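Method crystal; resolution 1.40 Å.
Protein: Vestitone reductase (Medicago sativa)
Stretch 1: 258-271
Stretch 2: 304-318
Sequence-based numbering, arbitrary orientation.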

ATOM      1  N   GLU A 258     -14.537  -2.076  18.431  1.00 13.50           N
ATOM      2  CA  GLU A 258     -13.284  -2.111  19.179  1.00 14.94           C
ATOM      3  C   GLU A 258     -12.532  -0.812  18.920  1.00 14.11           C
ATOM      4  O   GLU A 258     -11.832  -0.294  19.792  1.00 14.73           O
ATOM      5  CB  GLU A 258     -12.454  -3.331  18.764  1.00 15.20           C
ATOM      6  CG  GLU A 258     -13.141  -4.642  19.126  1.00 19.88           C
ATOM      7  CD  GLU A 258     -12.307  -5.869  18.816  1.00 22.03           C
ATOM      8  OE1 GLU A 258     -12.849  -6.990  18.935  1.00 26.68           O
ATOM      9  OE2 GLU A 258     -11.120  -5.721  18.464  1.00 23.74           O
ATOM     10  N   MET A 259     -12.693  -0.283  17.712  1.00 13.33           N
ATOM     11  CA  MET A 259     -12.079   0.979  17.330  1.00 14.04           C
ATOM     12  C   MET A 259     -12.617   2.066  18.277  1.00 12.87           C
ATOM     13  O   MET A 259     -11.861   2.879  18.812  1.00 13.21           O
ATOM     14  CB  MET A 259     -12.463   1.279  15.880  1.00 17.61           C
ATOM     15  CG  MET A 259     -11.929   2.561  15.297  1.00 18.42           C
ATOM     16  SD  MET A 259     -12.565   2.755  13.609  1.00 20.74           S
ATOM     17  CE  MET A 259     -11.181   2.200  12.629  1.00 19.56           C
ATOM     18  N   SER A 260     -13.929   2.062  18.489  1.00 12.10           N
ATOM     19  CA  SER A 260     -14.565   3.028  19.377  1.00 12.66           C
ATOM     20  C   SER A 260     -14.022   2.934  20.803  1.00 12.04           C
ATOM     21  O   SER A 260     -13.737   3.951  21.438  1.00 12.96           O
ATOM     22  CB  SER A 260     -16.075   2.806  19.400  1.00 12.73           C
ATOM     23  OG  SER A 260     -16.679   3.591  20.416  1.00 13.57           O
ATOM     24  N   GLN A 261     -13.889   1.717  21.320  1.00 11.55           N
ATOM     25  CA  GLN A 261     -13.384   1.559  22.677  1.00 11.74           C
ATOM     26  C   GLN A 261     -11.956   2.073  22.813  1.00 12.84           C
ATOM     27  O   GLN A 261     -11.629   2.762  23.779  1.00 13.82           O
ATOM     28  CB  GLN A 261     -13.471   0.095  23.117  1.00 11.75           C
ATOM     29  CG  GLN A 261     -14.905  -0.407  23.197  1.00 11.03           C
ATOM     30  CD  GLN A 261     -15.020  -1.791  23.802  1.00 11.41           C
ATOM     31  OE1 GLN A 261     -14.232  -2.682  23.491  1.00 12.65           O
ATOM     32  NE2 GLN A 261     -16.018  -1.981  24.656  1.00 11.87           N
ATOM     33  N   LEU A 262     -11.108   1.757  21.843  1.00 12.50           N
ATOM     34  CA  LEU A 262      -9.722   2.202  21.886  1.00 13.22           C
ATOM     35  C   LEU A 262      -9.621   3.722  21.818  1.00 13.57           C
ATOM     36  O   LEU A 262      -8.990   4.351  22.667  1.00 14.18           O
ATOM     37  CB  LEU A 262      -8.929   1.578  20.728  1.00 15.48           C
ATOM     38  CG  LEU A 262      -7.435   1.912  20.587  1.00 18.31           C
ATOM     39  CD1 LEU A 262      -6.808   0.947  19.597  1.00 20.18           C
ATOM     40  CD2 LEU A 262      -7.231   3.344  20.119  1.00 22.26           C
ATOM     41  N   LEU A 263     -10.246   4.314  20.807  1.00 13.20           N
ATOM     42  CA  LEU A 263     -10.181   5.758  20.634  1.00 13.19           C
ATOM     43  C   LEU A 263     -10.863   6.558  21.741  1.00 13.23           C
ATOM     44  O   LEU A 263     -10.393   7.638  22.110  1.00 13.50           O
ATOM     45  CB  LEU A 263     -10.754   6.141  19.266  1.00 13.98           C
ATOM     46  CG  LEU A 263     -10.028   5.501  18.076  1.00 14.43           C
ATOM     47  CD1 LEU A 263     -10.720   5.895  16.782  1.00 14.85           C
ATOM     48  CD2 LEU A 263      -8.569   5.939  18.060  1.00 16.63           C
ATOM     49  N   SER A 264     -11.962   6.038  22.282  1.00 13.76           N
ATOM     50  CA  SER A 264     -12.668   6.747  23.345  1.00 13.90           C
ATOM     51  C   SER A 264     -11.809   6.848  24.600  1.00 13.49           C
ATOM     52  O   SER A 264     -11.810   7.872  25.283  1.00 14.39           O
ATOM     53  CB  SER A 264     -13.981   6.037  23.687  1.00 14.33           C
ATOM     54  OG  SER A 264     -14.884   6.080  22.597  1.00 15.54           O
ATOM     55  N   ALA A 265     -11.071   5.786  24.894  1.00 13.96           N
ATOM     56  CA  ALA A 265     -10.220   5.762  26.074  1.00 12.87           C
ATOM     57  C   ALA A 265      -8.954   6.598  25.912  1.00 13.99           C
ATOM     58  O   ALA A 265      -8.549   7.310  26.833  1.00 15.49           O
ATOM     59  CB  ALA A 265      -9.851   4.319  26.416  1.00 14.04           C
ATOM     60  N   LYS A 266      -8.338   6.534  24.738  1.00 13.82           N
ATOM     61  CA  LYS A 266      -7.099   7.266  24.504  1.00 15.29           C
ATOM     62  C   LYS A 266      -7.259   8.730  24.101  1.00 15.16           C
ATOM     63  O   LYS A 266      -6.359   9.533  24.345  1.00 17.11           O
ATOM     64  CB  LYS A 266      -6.253   6.536  23.454  1.00 16.55           C
ATOM     65  CG  LYS A 266      -5.923   5.090  23.811  1.00 20.77           C
ATOM     66  CD  LYS A 266      -5.249   4.976  25.172  1.00 24.83           C
ATOM     67  CE  LYS A 266      -4.978   3.520  25.531  1.00 26.72           C
ATOM     68  NZ  LYS A 266      -4.412   3.373  26.904  1.00 28.81           N
ATOM     69  N   TYR A 267      -8.390   9.078  23.496  1.00 14.27           N
ATOM     70  CA  TYR A 267      -8.623  10.452  23.054  1.00 14.27           C
ATOM     71  C   TYR A 267      -9.974  10.976  23.531  1.00 16.17           C
ATOM     72  O   TYR A 267     -10.878  11.214  22.732  1.00 16.12           O
ATOM     73  CB  TYR A 267      -8.546  10.525  21.524  1.00 14.26           C
ATOM     74  CG  TYR A 267      -7.287   9.907  20.965  1.00 13.31           C
ATOM     75  CD1 TYR A 267      -6.081  10.608  20.959  1.00 15.32           C
ATOM     76  CD2 TYR A 267      -7.286   8.590  20.508  1.00 13.60           C
ATOM     77  CE1 TYR A 267      -4.903  10.008  20.514  1.00 14.48           C
ATOM     78  CE2 TYR A 267      -6.121   7.982  20.067  1.00 14.72           C
ATOM     79  CZ  TYR A 267      -4.933   8.692  20.074  1.00 13.80           C
ATOM     80  OH  TYR A 267      -3.773   8.079  19.663  1.00 17.39           O
ATOM     81  N   PRO A 268     -10.120  11.174  24.849  1.00 18.64           N
ATOM     82  CA  PRO A 268     -11.371  11.674  25.425  1.00 18.89           C
ATOM     83  C   PRO A 268     -11.758  13.066  24.925  1.00 20.02           C
ATOM     84  O   PRO A 268     -12.904  13.490  25.080  1.00 21.96           O
ATOM     85  CB  PRO A 268     -11.091  11.647  26.927  1.00 19.68           C
ATOM     86  CG  PRO A 268      -9.623  11.897  26.997  1.00 21.16           C
ATOM     87  CD  PRO A 268      -9.092  11.012  25.890  1.00 18.23           C
ATOM     88  N   GLU A 269     -10.808  13.765  24.312  1.00 20.91           N
ATOM     89  CA  GLU A 269     -11.057  15.110  23.796  1.00 20.87           C
ATOM     90  C   GLU A 269     -11.981  15.128  22.580  1.00 22.06           C
ATOM     91  O   GLU A 269     -12.507  16.178  22.211  1.00 23.42           O
ATOM     92  CB  GLU A 269      -9.737  15.796  23.430  1.00 21.23           C
ATOM     93  CG  GLU A 269      -8.895  15.029  22.417  1.00 20.52           C
ATOM     94  CD  GLU A 269      -7.853  14.136  23.072  1.00 20.25           C
ATOM     95  OE1 GLU A 269      -8.157  13.519  24.111  1.00 20.78           O
ATOM     96  OE2 GLU A 269      -6.727  14.048  22.541  1.00 23.15           O
ATOM     97  N   TYR A 270     -12.176  13.973  21.952  1.00 20.09           N
ATOM     98  CA  TYR A 270     -13.040  13.895  20.778  1.00 19.80           C
ATOM     99  C   TYR A 270     -14.394  13.272  21.084  1.00 21.02           C
ATOM    100  O   TYR A 270     -14.509  12.405  21.949  1.00 21.58           O
ATOM    101  CB  TYR A 270     -12.372  13.071  19.669  1.00 19.07           C
ATOM    102  CG  TYR A 270     -11.047  13.618  19.202  1.00 19.35           C
ATOM    103  CD1 TYR A 270     -10.935  14.932  18.748  1.00 21.23           C
ATOM    104  CD2 TYR A 270      -9.901  12.825  19.219  1.00 19.28           C
ATOM    105  CE1 TYR A 270      -9.713  15.443  18.324  1.00 21.09           C
ATOM    106  CE2 TYR A 270      -8.673  13.327  18.799  1.00 19.73           C
ATOM    107  CZ  TYR A 270      -8.586  14.637  18.354  1.00 21.17           C
ATOM    108  OH  TYR A 270      -7.372  15.147  17.956  1.00 22.37           O
ATOM    109  N   GLN A 271     -15.417  13.729  20.370  1.00 21.54           N
ATOM    110  CA  GLN A 271     -16.757  13.182  20.522  1.00 23.08           C
ATOM    111  C   GLN A 271     -16.757  11.947  19.634  1.00 21.82           C
ATOM    112  O   GLN A 271     -16.760  12.049  18.407  1.00 23.45           O
ATOM    113  CB  GLN A 271     -17.810  14.188  20.043  1.00 26.37           C
ATOM    114  CG  GLN A 271     -18.220  15.228  21.085  1.00 32.11           C
ATOM    115  CD  GLN A 271     -17.038  15.935  21.723  1.00 35.24           C
ATOM    116  OE1 GLN A 271     -16.239  15.322  22.432  1.00 39.22           O
ATOM    117  NE2 GLN A 271     -16.924  17.236  21.475  1.00 37.92           N
ATOM    118  N   THR A 304       2.024  -1.405  16.965  1.00 13.07           N
ATOM    119  CA  THR A 304       0.764  -1.904  17.488  1.00 13.71           C
ATOM    120  C   THR A 304      -0.374  -1.088  16.885  1.00 12.70           C
ATOM    121  O   THR A 304      -0.146  -0.060  16.238  1.00 12.19           O
ATOM    122  CB  THR A 304       0.689  -1.731  19.013  1.00 15.22           C
ATOM    123  OG1 THR A 304       0.726  -0.331  19.327  1.00 15.91           O
ATOM    124  CG2 THR A 304       1.858  -2.433  19.694  1.00 16.39           C
ATOM    125  N   ILE A 305      -1.599  -1.548  17.104  1.00 12.51           N
ATOM    126  CA  ILE A 305      -2.771  -0.842  16.615  1.00 12.74           C
ATOM    127  C   ILE A 305      -2.794   0.553  17.244  1.00 12.66           C
ATOM    128  O   ILE A 305      -3.118   1.538  16.579  1.00 12.13           O
ATOM    129  CB  ILE A 305      -4.068  -1.599  16.977  1.00 13.61           C
ATOM    130  CG1 ILE A 305      -4.175  -2.877  16.140  1.00 16.30           C
ATOM    131  CG2 ILE A 305      -5.279  -0.708  16.746  1.00 16.06           C
ATOM    132  CD1 ILE A 305      -5.359  -3.765  16.509  1.00 17.64           C
ATOM    133  N   GLU A 306      -2.437   0.643  18.521  1.00 13.20           N
ATOM    134  CA  GLU A 306      -2.417   1.936  19.196  1.00 13.44           C
ATOM    135  C   GLU A 306      -1.398   2.878  18.550  1.00 13.02           C
ATOM    136  O   GLU A 306      -1.677   4.066  18.369  1.00 13.12           O
ATOM    137  CB  GLU A 306      -2.118   1.751  20.689  1.00 15.39           C
ATOM    138  CG  GLU A 306      -3.210   0.991  21.442  1.00 21.71           C
ATOM    139  CD  GLU A 306      -2.937  -0.504  21.573  1.00 25.02           C
ATOM    140  OE1 GLU A 306      -2.530  -1.151  20.582  1.00 26.25           O
ATOM    141  OE2 GLU A 306      -3.148  -1.043  22.681  1.00 29.49           O
ATOM    142  N   ASP A 307      -0.227   2.351  18.191  1.00 13.24           N
ATOM    143  CA  ASP A 307       0.809   3.162  17.545  1.00 13.36           C
ATOM    144  C   ASP A 307       0.292   3.710  16.220  1.00 11.45           C
ATOM    145  O   ASP A 307       0.500   4.876  15.882  1.00 12.23           O
ATOM    146  CB  ASP A 307       2.064   2.340  17.227  1.00 13.71           C
ATOM    147  CG  ASP A 307       2.782   1.841  18.459  1.00 16.14           C
ATOM    148  OD1 ASP A 307       2.724   2.511  19.512  1.00 18.43           O
ATOM    149  OD2 ASP A 307       3.434   0.779  18.354  1.00 16.20           O
ATOM    150  N   MET A 308      -0.365   2.841  15.460  1.00 11.34           N
ATOM    151  CA  MET A 308      -0.905   3.208  14.157  1.00 11.20           C
ATOM    152  C   MET A 308      -1.890   4.371  14.246  1.00 11.19           C
ATOM    153  O   MET A 308      -1.768   5.358  13.513  1.00 12.09           O
ATOM    154  CB  MET A 308      -1.579   1.986  13.533  1.00 11.41           C
ATOM    155  CG  MET A 308      -2.223   2.241  12.185  1.00 10.57           C
ATOM    156  SD  MET A 308      -3.112   0.791  11.603  1.00 11.79           S
ATOM    157  CE  MET A 308      -4.375   0.648  12.862  1.00 14.76           C
ATOM    158  N   PHE A 309      -2.869   4.256  15.136  1.00 11.64           N
ATOM    159  CA  PHE A 309      -3.849   5.319  15.299  1.00 10.88           C
ATOM    160  C   PHE A 309      -3.218   6.589  15.858  1.00 12.33           C
ATOM    161  O   PHE A 309      -3.555   7.686  15.418  1.00 12.88           O
ATOM    162  CB  PHE A 309      -4.997   4.865  16.210  1.00 11.91           C
ATOM    163  CG  PHE A 309      -6.033   4.026  15.509  1.00 12.03           C
ATOM    164  CD1 PHE A 309      -6.864   4.591  14.544  1.00 13.74           C
ATOM    165  CD2 PHE A 309      -6.165   2.672  15.795  1.00 13.17           C
ATOM    166  CE1 PHE A 309      -7.812   3.816  13.869  1.00 13.45           C
ATOM    167  CE2 PHE A 309      -7.109   1.886  15.125  1.00 14.14           C
ATOM    168  CZ  PHE A 309      -7.933   2.463  14.160  1.00 13.15           C
ATOM    169  N   ASP A 310      -2.299   6.457  16.812  1.00 11.39           N
ATOM    170  CA  ASP A 310      -1.692   7.653  17.380  1.00 12.43           C
ATOM    171  C   ASP A 310      -0.839   8.407  16.375  1.00 12.48           C
ATOM    172  O   ASP A 310      -0.895   9.636  16.314  1.00 12.87           O
ATOM    173  CB  ASP A 310      -0.846   7.328  18.611  1.00 13.25           C
ATOM    174  CG  ASP A 310      -0.494   8.575  19.399  1.00 13.66           C
ATOM    175  OD1 ASP A 310      -1.430   9.239  19.897  1.00 16.51           O
ATOM    176  OD2 ASP A 310       0.707   8.900  19.506  1.00 17.42           O
ATOM    177  N   ASP A 311      -0.047   7.684  15.588  1.00 11.70           N
ATOM    178  CA  ASP A 311       0.793   8.344  14.598  1.00 11.80           C
ATOM    179  C   ASP A 311      -0.063   9.096  13.586  1.00 12.38           C
ATOM    180  O   ASP A 311       0.255  10.223  13.211  1.00 12.64           O
ATOM    181  CB  ASP A 311       1.703   7.333  13.886  1.00 13.34           C
ATOM    182  CG  ASP A 311       2.875   6.899  14.749  1.00 15.68           C
ATOM    183  OD1 ASP A 311       3.232   7.653  15.678  1.00 18.09           O
ATOM    184  OD2 ASP A 311       3.456   5.821  14.495  1.00 15.63           O
ATOM    185  N   ALA A 312      -1.159   8.482  13.156  1.00 11.87           N
ATOM    186  CA  ALA A 312      -2.047   9.128  12.201  1.00 12.42           C
ATOM    187  C   ALA A 312      -2.713  10.358  12.824  1.00 11.33           C
ATOM    188  O   ALA A 312      -2.765  11.425  12.214  1.00 11.57           O
ATOM    189  CB  ALA A 312      -3.110   8.139  11.723  1.00 12.67           C
ATOM    190  N   ILE A 313      -3.215  10.208  14.044  1.00 12.10           N
ATOM    191  CA  ILE A 313      -3.886  11.309  14.720  1.00 11.56           C
ATOM    192  C   ILE A 313      -2.960  12.490  15.003  1.00 11.75           C
ATOM    193  O   ILE A 313      -3.322  13.638  14.729  1.00 12.45           O
ATOM    194  CB  ILE A 313      -4.567  10.803  16.011  1.00 12.26           C
ATOM    195  CG1 ILE A 313      -5.806   9.984  15.627  1.00 12.15           C
ATOM    196  CG2 ILE A 313      -4.943  11.970  16.916  1.00 13.11           C
ATOM    197  CD1 ILE A 313      -6.425   9.207  16.770  1.00 13.22           C
ATOM    198  N   GLN A 314      -1.764  12.225  15.525  1.00 12.49           N
ATOM    199  CA  GLN A 314      -0.829  13.314  15.806  1.00 13.11           C
ATOM    200  C   GLN A 314      -0.424  14.024  14.515  1.00 13.43           C
ATOM    201  O   GLN A 314      -0.295  15.253  14.486  1.00 14.73           O
ATOM    202  CB  GLN A 314       0.427  12.797  16.518  1.00 14.31           C
ATOM    203  CG  GLN A 314       0.184  12.159  17.884  1.00 15.64           C
ATOM    204  CD  GLN A 314      -0.744  12.971  18.772  1.00 17.92           C
ATOM    205  OE1 GLN A 314      -0.709  14.204  18.771  1.00 20.22           O
ATOM    206  NE2 GLN A 314      -1.568  12.281  19.549  1.00 17.86           N
ATOM    207  N   CYS A 315      -0.228  13.262  13.442  1.00 12.50           N
ATOM    208  CA  CYS A 315       0.165  13.855  12.169  1.00 13.42           C
ATOM    209  C   CYS A 315      -0.968  14.737  11.650  1.00 13.81           C
ATOM    210  O   CYS A 315      -0.736  15.855  11.186  1.00 13.81           O
ATOM    211  CB  CYS A 315       0.506  12.762  11.150  1.00 13.18           C
ATOM    212  SG  CYS A 315       1.286  13.382   9.638  1.00 13.94           S
ATOM    213  N   CYS A 316      -2.198  14.242  11.742  1.00 12.91           N
ATOM    214  CA  CYS A 316      -3.347  15.017  11.294  1.00 13.04           C
ATOM    215  C   CYS A 316      -3.486  16.313  12.089  1.00 14.50           C
ATOM    216  O   CYS A 316      -3.812  17.360  11.528  1.00 15.68           O
ATOM    217  CB  CYS A 316      -4.628  14.192  11.417  1.00 13.75           C
ATOM    218  SG  CYS A 316      -4.830  12.970  10.106  1.00 14.02           S
ATOM    219  N   LYS A 317      -3.245  16.245  13.394  1.00 14.72           N
ATOM    220  CA  LYS A 317      -3.336  17.437  14.239  1.00 15.48           C
ATOM    221  C   LYS A 317      -2.292  18.467  13.820  1.00 16.48           C
ATOM    222  O   LYS A 317      -2.589  19.656  13.695  1.00 18.32           O
ATOM    223  CB  LYS A 317      -3.135  17.057  15.707  1.00 15.97           C
ATOM    224  CG  LYS A 317      -4.303  16.287  16.306  1.00 17.31           C
ATOM    225  CD  LYS A 317      -3.933  15.636  17.628  1.00 18.43           C
ATOM    226  CE  LYS A 317      -3.500  16.654  18.669  1.00 21.58           C
ATOM    227  NZ  LYS A 317      -3.079  15.975  19.931  1.00 22.26           N
ATOM    228  N   GLU A 318      -1.069  18.003  13.593  1.00 16.24           N
ATOM    229  CA  GLU A 318       0.026  18.878  13.189  1.00 16.55           C
ATOM    230  C   GLU A 318      -0.250  19.579  11.867  1.00 17.45           C
ATOM    231  O   GLU A 318       0.085  20.755  11.692  1.00 19.15           O
ATOM    232  CB  GLU A 318       1.316  18.070  13.046  1.00 18.65           C
ATOM    233  CG  GLU A 318       1.886  17.531  14.343  1.00 21.54           C
ATOM    234  CD  GLU A 318       2.968  16.493  14.105  1.00 23.77           C
ATOM    235  OE1 GLU A 318       3.603  16.527  13.026  1.00 27.27           O
ATOM    236  OE2 GLU A 318       3.192  15.650  14.998  1.00 25.81           O
TER
HETATM  237  O   HOH W   1      -3.648   5.232  20.024  1.00 20.17           O
HETATM  238  O   HOH W   2      -5.780  15.017  20.362  1.00 27.98           O

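The hydroxyl of Tyr 267 is the polar hub of an otherwise largely apolar contact. Tyr 267 OH donates a short hydrogen bond to Asp 310 OD1 (2.6 Å). It also accepts one from water 1, whose oxygen lies 2.9 Å from Tyr 267 OH. The same water donates to Glu 306 O, at 2.8 Å from its oxygen, and so ties the phenol to the helix backbone. Asp 310 OD1 is shared: Gln 314 NE2, one turn further on, donates to it at 3.1 Å. The tyrosine is the first residue after helix 258-266 to leave helical geometry. Its CA-to-CB bond still points toward the second helix, and the residue is buried. In the side chain the hydroxyl is the polar atom, and it has two partners.

One face of that ring is covered by Ile 313. Ile 313 CD1 lies 3.8 Å from the centroid of the Tyr 267 ring, a CH-pi contact. Leu 263 CD2 also reaches Ile 313 CD1, at 4.1 Å.

Phe 309 anchors the next part of the contact. Met 259 CE meets the edge of its ring at Phe 309 CZ (3.6 Å). The methionine CB points sideways, but its long, flexible chain brings the methyl in. Leu 263 CD2 approaches Phe 309 CG at 4.1 Å. Leu 262 CD1 packs on Ile 305 CG2 at 3.6 Å. These apolar side chains fill the space between helices whose axes cross at -62° and come no closer than 11.3 Å.

Beyond the helix end, a type I turn from Tyr 267 to Tyr 270 brings a second tyrosine to the contact. Tyr 270 OH lies 3.5 Å from Lys 317 CD, so the lysine's aliphatic part packs there. Water 2 accepts from Lys 317 NZ, donates to Glu 269 OE2 and hydrogen-bonds Tyr 270 OH. The surface buried between the two stretches is 526 Å², both sides summed.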